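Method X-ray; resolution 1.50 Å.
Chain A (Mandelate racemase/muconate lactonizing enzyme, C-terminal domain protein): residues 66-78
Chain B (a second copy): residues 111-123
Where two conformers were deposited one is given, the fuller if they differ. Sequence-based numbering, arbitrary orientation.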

ATOM      1  N   GLN A  66      44.269 -19.244 -11.437  1.00 15.29           N
ATOM      2  CA  GLN A  66      43.113 -18.897 -12.264  1.00 15.91           C
ATOM      3  C   GLN A  66      43.434 -17.733 -13.189  1.00 13.97           C
ATOM      4  O   GLN A  66      44.435 -17.044 -13.003  1.00 15.33           O
ATOM      5  CB  GLN A  66      41.916 -18.537 -11.380  1.00 15.72           C
ATOM      6  CG  GLN A  66      41.528 -19.616 -10.375  1.00 17.81           C
ATOM      7  CD  GLN A  66      40.861 -20.824 -11.004  1.00 21.12           C
ATOM      8  OE1 GLN A  66      40.378 -20.771 -12.131  1.00 20.90           O
ATOM      9  NE2 GLN A  66      40.830 -21.927 -10.265  1.00 31.11           N
ATOM     10  N   GLU A  67      42.564 -17.501 -14.167  1.00 13.84           N
ATOM     11  CA  GLU A  67      42.776 -16.435 -15.150  0.50 15.51           C
ATOM     12  C   GLU A  67      42.352 -15.050 -14.648  1.00 14.36           C
ATOM     13  O   GLU A  67      41.234 -14.855 -14.213  1.00 14.31           O
ATOM     14  CB  GLU A  67      42.072 -16.775 -16.468  0.50 16.92           C
ATOM     15  CG  GLU A  67      42.587 -18.053 -17.113  0.50 21.18           C
ATOM     16  CD  GLU A  67      41.748 -18.481 -18.296  0.50 28.25           C
ATOM     17  OE1 GLU A  67      41.450 -17.620 -19.146  0.50 28.00           O
ATOM     18  OE2 GLU A  67      41.395 -19.675 -18.382  0.50 34.04           O
ATOM     19  N   VAL A  68      43.262 -14.088 -14.746  1.00 14.09           N
ATOM     20  CA  VAL A  68      42.994 -12.705 -14.330  1.00 14.47           C
ATOM     21  C   VAL A  68      41.695 -12.148 -14.891  1.00 15.00           C
ATOM     22  O   VAL A  68      40.926 -11.509 -14.175  1.00 16.25           O
ATOM     23  CB  VAL A  68      44.151 -11.765 -14.728  1.00 15.06           C
ATOM     24  CG1 VAL A  68      43.779 -10.297 -14.507  1.00 16.06           C
ATOM     25  CG2 VAL A  68      45.421 -12.143 -13.970  1.00 17.74           C
ATOM     26  N   LEU A  69      41.440 -12.407 -16.169  1.00 13.87           N
ATOM     27  CA  LEU A  69      40.296 -11.791 -16.828  1.00 15.08           C
ATOM     28  C   LEU A  69      38.961 -12.342 -16.342  1.00 15.86           C
ATOM     29  O   LEU A  69      37.934 -11.697 -16.531  1.00 18.75           O
ATOM     30  CB  LEU A  69      40.417 -11.910 -18.348  1.00 15.54           C
ATOM     31  CG  LEU A  69      41.496 -11.019 -18.967  1.00 15.61           C
ATOM     32  CD1 LEU A  69      41.503 -11.260 -20.466  1.00 15.53           C
ATOM     33  CD2 LEU A  69      41.274  -9.543 -18.655  1.00 17.12           C
ATOM     34  N   ASP A  70      38.974 -13.511 -15.700  1.00 14.29           N
ATOM     35  CA  ASP A  70      37.733 -14.126 -15.211  1.00 15.65           C
ATOM     36  C   ASP A  70      37.288 -13.578 -13.847  1.00 14.01           C
ATOM     37  O   ASP A  70      36.649 -14.294 -13.074  1.00 14.52           O
ATOM     38  CB  ASP A  70      37.900 -15.647 -15.117  1.00 15.83           C
ATOM     39  CG  ASP A  70      38.038 -16.317 -16.467  1.00 17.63           C
ATOM     40  OD1 ASP A  70      37.798 -15.673 -17.504  1.00 17.85           O
ATOM     41  OD2 ASP A  70      38.373 -17.516 -16.478  1.00 23.24           O
ATOM     42  N   HIS A  71      37.581 -12.306 -13.558  1.00 14.06           N
ATOM     43  CA  HIS A  71      37.353 -11.760 -12.213  1.00 14.43           C
ATOM     44  C   HIS A  71      35.943 -11.934 -11.708  1.00 14.44           C
ATOM     45  O   HIS A  71      35.747 -12.267 -10.543  1.00 14.41           O
ATOM     46  CB  HIS A  71      37.779 -10.286 -12.125  1.00 15.51           C
ATOM     47  CG  HIS A  71      36.951  -9.354 -12.983  1.00 16.08           C
ATOM     48  ND1 HIS A  71      35.794  -8.805 -12.550  1.00 16.23           N
ATOM     49  CD2 HIS A  71      37.144  -8.891 -14.288  1.00 17.41           C
ATOM     50  CE1 HIS A  71      35.278  -8.019 -13.521  1.00 16.44           C
ATOM     51  NE2 HIS A  71      36.101  -8.084 -14.588  1.00 18.20           N
ATOM     52  N   ALA A  72      34.945 -11.709 -12.564  1.00 14.33           N
ATOM     53  CA  ALA A  72      33.563 -11.718 -12.096  1.00 14.24           C
ATOM     54  C   ALA A  72      33.090 -13.122 -11.750  1.00 13.89           C
ATOM     55  O   ALA A  72      32.444 -13.339 -10.717  1.00 14.46           O
ATOM     56  CB  ALA A  72      32.650 -11.085 -13.130  1.00 13.49           C
ATOM     57  N   VAL A  73      33.419 -14.083 -12.606  1.00 12.70           N
ATOM     58  CA  VAL A  73      33.045 -15.466 -12.345  1.00 13.66           C
ATOM     59  C   VAL A  73      33.774 -15.960 -11.104  1.00 13.62           C
ATOM     60  O   VAL A  73      33.165 -16.553 -10.217  1.00 14.51           O
ATOM     61  CB  VAL A  73      33.316 -16.367 -13.563  1.00 13.20           C
ATOM     62  CG1 VAL A  73      33.156 -17.846 -13.197  1.00 14.43           C
ATOM     63  CG2 VAL A  73      32.387 -15.964 -14.713  1.00 13.90           C
ATOM     64  N   LEU A  74      35.069 -15.670 -11.017  1.00 12.93           N
ATOM     65  CA  LEU A  74      35.846 -16.109  -9.864  1.00 13.06           C
ATOM     66  C   LEU A  74      35.308 -15.540  -8.559  1.00 13.35           C
ATOM     67  O   LEU A  74      35.132 -16.270  -7.580  1.00 13.28           O
ATOM     68  CB  LEU A  74      37.315 -15.702 -10.030  1.00 12.80           C
ATOM     69  CG  LEU A  74      38.072 -16.409 -11.150  1.00 14.01           C
ATOM     70  CD1 LEU A  74      39.407 -15.721 -11.413  1.00 14.53           C
ATOM     71  CD2 LEU A  74      38.275 -17.884 -10.808  1.00 16.22           C
ATOM     72  N   LEU A  75      35.037 -14.236  -8.536  1.00 12.59           N
ATOM     73  CA  LEU A  75      34.659 -13.598  -7.281  1.00 12.85           C
ATOM     74  C   LEU A  75      33.186 -13.796  -6.928  1.00 12.97           C
ATOM     75  O   LEU A  75      32.824 -13.768  -5.753  1.00 14.09           O
ATOM     76  CB  LEU A  75      35.080 -12.121  -7.253  1.00 12.57           C
ATOM     77  CG  LEU A  75      36.614 -11.946  -7.247  1.00 11.97           C
ATOM     78  CD1 LEU A  75      36.946 -10.466  -7.251  1.00 12.80           C
ATOM     79  CD2 LEU A  75      37.278 -12.624  -6.060  1.00 13.46           C
ATOM     80  N   ASP A  76      32.334 -14.014  -7.928  1.00 12.77           N
ATOM     81  CA  ASP A  76      30.941 -14.315  -7.609  1.00 13.32           C
ATOM     82  C   ASP A  76      30.831 -15.753  -7.121  1.00 13.55           C
ATOM     83  O   ASP A  76      30.000 -16.045  -6.258  1.00 13.65           O
ATOM     84  CB  ASP A  76      29.993 -14.042  -8.790  1.00 14.52           C
ATOM     85  CG  ASP A  76      29.855 -12.551  -9.099  1.00 16.94           C
ATOM     86  OD1 ASP A  76      30.379 -11.703  -8.326  1.00 18.42           O
ATOM     87  OD2 ASP A  76      29.216 -12.236 -10.123  1.00 21.57           O
ATOM     88  N   ARG A  77      31.668 -16.647  -7.658  1.00 13.00           N
ATOM     89  CA  ARG A  77      31.763 -17.991  -7.083  1.00 13.27           C
ATOM     90  C   ARG A  77      32.236 -17.890  -5.633  1.00 14.49           C
ATOM     91  O   ARG A  77      31.697 -18.566  -4.748  1.00 15.34           O
ATOM     92  CB  ARG A  77      32.687 -18.909  -7.897  1.00 15.63           C
ATOM     93  CG  ARG A  77      32.573 -20.365  -7.459  1.00 18.93           C
ATOM     94  CD  ARG A  77      33.443 -21.321  -8.261  1.00 23.90           C
ATOM     95  NE  ARG A  77      33.452 -21.059  -9.699  1.00 29.59           N
ATOM     96  CZ  ARG A  77      32.570 -21.536 -10.580  1.00 28.86           C
ATOM     97  NH1 ARG A  77      32.701 -21.231 -11.866  1.00 31.65           N
ATOM     98  NH2 ARG A  77      31.554 -22.304 -10.192  1.00 27.47           N
HETATM   99  N   MSE A  78      33.223 -17.033  -5.372  1.00 14.21           N
HETATM  100  CA  MSE A  78      33.719 -16.866  -4.007  1.00 15.87           C
HETATM  101  C   MSE A  78      32.652 -16.305  -3.097  1.00 14.93           C
HETATM  102  O   MSE A  78      32.532 -16.736  -1.948  1.00 15.09           O
HETATM  103  CB  MSE A  78      34.982 -15.999  -3.963  1.00 15.63           C
HETATM  104  CG  MSE A  78      36.262 -16.735  -4.362  1.00 18.35           C
HETATM  105 SE   MSE A  78      36.610 -18.316  -3.247  1.00 24.49          SE
HETATM  106  CE  MSE A  78      36.139 -17.711  -1.457  1.00 17.98           C
TER
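Chain B (111-123) GQPIYKLLGGAWR

The amino end of a helix is a natural docking site for a backbone carbonyl, because the amide groups of its first turn have no partners within the helix itself. The contact between these two copies of one protein is a worked example. In chain A a loop leads through A:Asp70, at the N-cap position, into a helix that begins at A:His71 and runs on past A:Met78. Chain B contributes a short helix, residues 114-117, closed by a Schellman motif at B:Gly119, after which the chain continues without regular structure to B:Arg123. The two stretches come together at the glycines: the CA atoms of A:Asp70 and B:Gly120 are 4.1 Å apart, those of A:Ala72 and B:Gly119 4.7 Å. From B:Lys116 to B:Trp122 the side-chain contacts advance in the same sense as chain A, from A:Glu67 to A:Arg77, although these two CA pairs run the other way locally. Together the stretches bury 660 Å², and B:Trp122, B:Lys116 and B:Gly119 supply most of chain B's share.

B:Gly119 brings its carbonyl to the start of the chain A helix. Its O accepts two weak hydrogen bonds, from A:Ala72 N at 3.0 Å and from A:Val73 N at 3.3 Å, while the side chain of A:Asp70 makes no capping bond. Such an approach requires a bare backbone. B:Gly119 has a positive phi of 105°, and a CB there would point toward chain A and clash with A:Ala72 CB, besides jamming against the preceding carbonyl. The space is used instead by close packing: B:Gly119 CA lies over one face of the A:His71 ring, 4.0 Å from its centroid, and 3.5 Å from A:Leu69 O in a CA-H...O contact. B:Gly120, also at positive phi, lets the chain pass close to A:Asp70, whose OD1 is 3.6 Å from B:Gly120 CA.

B:Lys116, one turn earlier, reaches the acidic residues ahead of the helix. Its chi1 and chi2 are both m and the outer torsions t, so the chain bends near its root and then extends. NZ forms salt bridges with A:Glu67 OE1, at a very short 2.5 Å, and with A:Asp70 OD1, at 2.8 Å. Water 1 completes the cluster, donating to A:Glu67 OE2 (2.9 Å) and A:Asp70 OD2 (2.7 Å) and accepting from B:Lys116 NZ (3.2 Å). On its way the lysine passes A:Leu69, with A:Leu69 CB 4.3 Å from B:Lys116 CD; the end of that leucine reaches B:Gln112, CD1 to CD, at 3.4 Å.

B:Trp122, the most extensively covered residue, carries the contact farther along the helix. A:Val73 CG2 lies over one face of the indole, 3.8 Å from the centroid of its five-membered ring. A:Asp76 CB meets the ring edge, 3.8 Å from B:Trp122 CZ2, and water 5 links A:Asp76 OD2 (2.7 Å) to B:Trp122 NE1 (3.0 Å). One turn beyond A:Val73, A:Arg77 places NH1 3.6 Å from B:Trp122 CZ3. Paired charges before the helix, a carbonyl at its first turn and an indole along the residues that follow thus succeed one another along chain A.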

ATOM      1  N   GLY B 111      42.257  -7.759 -28.269  1.00 12.98           N
ATOM      2  CA  GLY B 111      42.567  -9.170 -28.497  1.00 12.33           C
ATOM      3  C   GLY B 111      41.839 -10.168 -27.614  1.00 12.47           C
ATOM      4  O   GLY B 111      42.407 -11.198 -27.245  1.00 14.46           O
ATOM      5  N   GLN B 112      40.576  -9.891 -27.283  1.00 12.35           N
ATOM      6  CA  GLN B 112      39.824 -10.740 -26.357  1.00 12.33           C
ATOM      7  C   GLN B 112      38.400 -10.929 -26.841  1.00 11.83           C
ATOM      8  O   GLN B 112      37.792  -9.983 -27.366  1.00 12.00           O
ATOM      9  CB  GLN B 112      39.767 -10.110 -24.960  1.00 12.23           C
ATOM     10  CG  GLN B 112      41.114 -10.003 -24.249  1.00 12.28           C
ATOM     11  CD  GLN B 112      41.708 -11.359 -23.906  1.00 13.87           C
ATOM     12  OE1 GLN B 112      40.982 -12.342 -23.724  1.00 15.77           O
ATOM     13  NE2 GLN B 112      43.030 -11.416 -23.793  1.00 17.23           N
ATOM     14  N   PRO B 113      37.848 -12.143 -26.654  1.00 11.19           N
ATOM     15  CA  PRO B 113      36.409 -12.292 -26.862  1.00 11.86           C
ATOM     16  C   PRO B 113      35.645 -11.416 -25.869  1.00 11.26           C
ATOM     17  O   PRO B 113      36.113 -11.181 -24.755  1.00 11.12           O
ATOM     18  CB  PRO B 113      36.154 -13.768 -26.547  1.00 12.59           C
ATOM     19  CG  PRO B 113      37.290 -14.194 -25.684  1.00 12.44           C
ATOM     20  CD  PRO B 113      38.470 -13.361 -26.105  1.00 11.69           C
ATOM     21  N   ILE B 114      34.468 -10.956 -26.267  1.00 10.61           N
ATOM     22  CA  ILE B 114      33.687 -10.068 -25.416  1.00 10.57           C
ATOM     23  C   ILE B 114      33.434 -10.658 -24.021  1.00 10.64           C
ATOM     24  O   ILE B 114      33.573  -9.946 -23.035  1.00 10.79           O
ATOM     25  CB  ILE B 114      32.402  -9.613 -26.135  1.00 10.15           C
ATOM     26  CG1 ILE B 114      32.794  -8.607 -27.223  1.00 10.68           C
ATOM     27  CG2 ILE B 114      31.404  -8.987 -25.166  1.00 10.67           C
ATOM     28  CD1 ILE B 114      31.725  -8.409 -28.281  1.00 10.87           C
ATOM     29  N   TYR B 115      33.126 -11.956 -23.909  1.00 10.33           N
ATOM     30  CA  TYR B 115      32.843 -12.516 -22.580  1.00 11.03           C
ATOM     31  C   TYR B 115      34.032 -12.429 -21.616  1.00 11.47           C
ATOM     32  O   TYR B 115      33.833 -12.329 -20.405  1.00 12.25           O
ATOM     33  CB  TYR B 115      32.319 -13.952 -22.660  1.00 11.42           C
ATOM     34  CG  TYR B 115      33.314 -15.000 -23.134  1.00 11.93           C
ATOM     35  CD1 TYR B 115      34.214 -15.598 -22.239  1.00 12.42           C
ATOM     36  CD2 TYR B 115      33.326 -15.425 -24.460  1.00 12.70           C
ATOM     37  CE1 TYR B 115      35.114 -16.570 -22.665  1.00 14.24           C
ATOM     38  CE2 TYR B 115      34.214 -16.401 -24.896  1.00 13.05           C
ATOM     39  CZ  TYR B 115      35.104 -16.962 -24.000  1.00 14.41           C
ATOM     40  OH  TYR B 115      35.982 -17.922 -24.451  1.00 17.85           O
ATOM     41  N   LYS B 116      35.249 -12.469 -22.153  1.00 11.10           N
ATOM     42  CA  LYS B 116      36.437 -12.303 -21.317  1.00 11.74           C
ATOM     43  C   LYS B 116      36.473 -10.883 -20.782  1.00 12.37           C
ATOM     44  O   LYS B 116      36.682 -10.674 -19.585  1.00 15.11           O
ATOM     45  CB  LYS B 116      37.716 -12.653 -22.087  1.00 11.64           C
ATOM     46  CG  LYS B 116      37.940 -14.152 -22.219  1.00 13.17           C
ATOM     47  CD  LYS B 116      38.509 -14.714 -20.928  1.00 16.77           C
ATOM     48  CE  LYS B 116      38.643 -16.225 -20.981  1.00 18.83           C
ATOM     49  NZ  LYS B 116      39.219 -16.753 -19.715  1.00 22.90           N
ATOM     50  N   LEU B 117      36.204  -9.916 -21.658  1.00 10.65           N
ATOM     51  CA  LEU B 117      36.143  -8.501 -21.249  1.00 11.65           C
ATOM     52  C   LEU B 117      35.038  -8.213 -20.232  1.00 11.58           C
ATOM     53  O   LEU B 117      35.181  -7.323 -19.397  1.00 12.69           O
ATOM     54  CB  LEU B 117      36.019  -7.585 -22.468  1.00 11.50           C
ATOM     55  CG  LEU B 117      37.228  -7.654 -23.418  1.00 11.20           C
ATOM     56  CD1 LEU B 117      36.980  -6.787 -24.637  1.00 13.26           C
ATOM     57  CD2 LEU B 117      38.555  -7.266 -22.761  1.00 11.89           C
ATOM     58  N   LEU B 118      33.952  -8.979 -20.301  1.00 10.67           N
ATOM     59  CA  LEU B 118      32.834  -8.843 -19.359  1.00 10.95           C
ATOM     60  C   LEU B 118      33.035  -9.547 -18.020  1.00 11.33           C
ATOM     61  O   LEU B 118      32.122  -9.580 -17.197  1.00 12.20           O
ATOM     62  CB  LEU B 118      31.544  -9.339 -20.000  1.00 10.89           C
ATOM     63  CG  LEU B 118      31.061  -8.554 -21.214  1.00 10.69           C
ATOM     64  CD1 LEU B 118      29.889  -9.281 -21.842  1.00 11.21           C
ATOM     65  CD2 LEU B 118      30.647  -7.143 -20.841  1.00 12.93           C
ATOM     66  N   GLY B 119      34.212 -10.127 -17.822  1.00 10.97           N
ATOM     67  CA  GLY B 119      34.588 -10.707 -16.533  1.00 11.40           C
ATOM     68  C   GLY B 119      34.565 -12.219 -16.448  1.00 11.63           C
ATOM     69  O   GLY B 119      34.694 -12.773 -15.360  1.00 11.29           O
ATOM     70  N   GLY B 120      34.397 -12.882 -17.591  1.00 10.66           N
ATOM     71  CA  GLY B 120      34.456 -14.341 -17.649  1.00 11.28           C
ATOM     72  C   GLY B 120      33.121 -15.004 -17.943  1.00 11.53           C
ATOM     73  O   GLY B 120      32.049 -14.439 -17.688  1.00 11.84           O
ATOM     74  N   ALA B 121      33.202 -16.222 -18.468  1.00 12.31           N
ATOM     75  CA  ALA B 121      32.031 -17.036 -18.754  1.00 12.41           C
ATOM     76  C   ALA B 121      31.856 -18.132 -17.712  1.00 13.01           C
ATOM     77  O   ALA B 121      32.824 -18.797 -17.330  1.00 14.36           O
ATOM     78  CB  ALA B 121      32.160 -17.652 -20.134  1.00 12.60           C
ATOM     79  N   TRP B 122      30.618 -18.312 -17.257  1.00 13.07           N
ATOM     80  CA  TRP B 122      30.244 -19.459 -16.420  1.00 13.61           C
ATOM     81  C   TRP B 122      30.175 -20.709 -17.239  1.00 14.21           C
ATOM     82  O   TRP B 122      30.301 -21.813 -16.720  1.00 17.47           O
ATOM     83  CB  TRP B 122      28.877 -19.246 -15.794  1.00 15.53           C
ATOM     84  CG  TRP B 122      28.892 -18.176 -14.750  1.00 14.92           C
ATOM     85  CD1 TRP B 122      28.616 -16.822 -14.924  1.00 15.23           C
ATOM     86  CD2 TRP B 122      29.208 -18.330 -13.329  1.00 15.89           C
ATOM     87  NE1 TRP B 122      28.742 -16.148 -13.743  1.00 15.78           N
ATOM     88  CE2 TRP B 122      29.102 -16.994 -12.743  1.00 16.18           C
ATOM     89  CE3 TRP B 122      29.551 -19.407 -12.509  1.00 16.20           C
ATOM     90  CZ2 TRP B 122      29.332 -16.762 -11.391  1.00 17.50           C
ATOM     91  CZ3 TRP B 122      29.791 -19.158 -11.145  1.00 16.47           C
ATOM     92  CH2 TRP B 122      29.673 -17.864 -10.602  1.00 16.39           C
ATOM     93  N   ARG B 123      29.918 -20.534 -18.529  1.00 14.34           N
ATOM     94  CA  ARG B 123      29.694 -21.632 -19.457  1.00 16.37           C
ATOM     95  C   ARG B 123      30.012 -21.133 -20.856  1.00 16.71           C
ATOM     96  O   ARG B 123      29.747 -19.973 -21.184  1.00 15.61           O
ATOM     97  CB  ARG B 123      28.226 -22.081 -19.403  1.00 16.76           C
ATOM     98  CG  ARG B 123      27.262 -21.003 -19.903  1.00 17.01           C
ATOM     99  CD  ARG B 123      25.815 -21.218 -19.500  1.00 20.33           C
ATOM    100  NE  ARG B 123      25.629 -21.157 -18.052  1.00 20.78           N
ATOM    101  CZ  ARG B 123      25.512 -20.039 -17.341  1.00 17.95           C
ATOM    102  NH1 ARG B 123      25.562 -18.839 -17.929  1.00 15.15           N
ATOM    103  NH2 ARG B 123      25.338 -20.129 -16.024  1.00 15.70           N
TER
HETATM  104  O   HOH W   1      38.489 -19.513 -18.307  1.00 31.42           O
HETATM  105  O   HOH W   2      37.500  -9.080 -17.621  1.00 16.66           O
HETATM  106  O   HOH W   3      35.881 -17.095 -19.221  1.00 19.30           O
HETATM  107  O   HOH W   4      34.886  -6.802 -16.645  1.00 19.88           O
HETATM  108  O   HOH W   5      28.476 -13.477 -12.389  1.00 20.91           O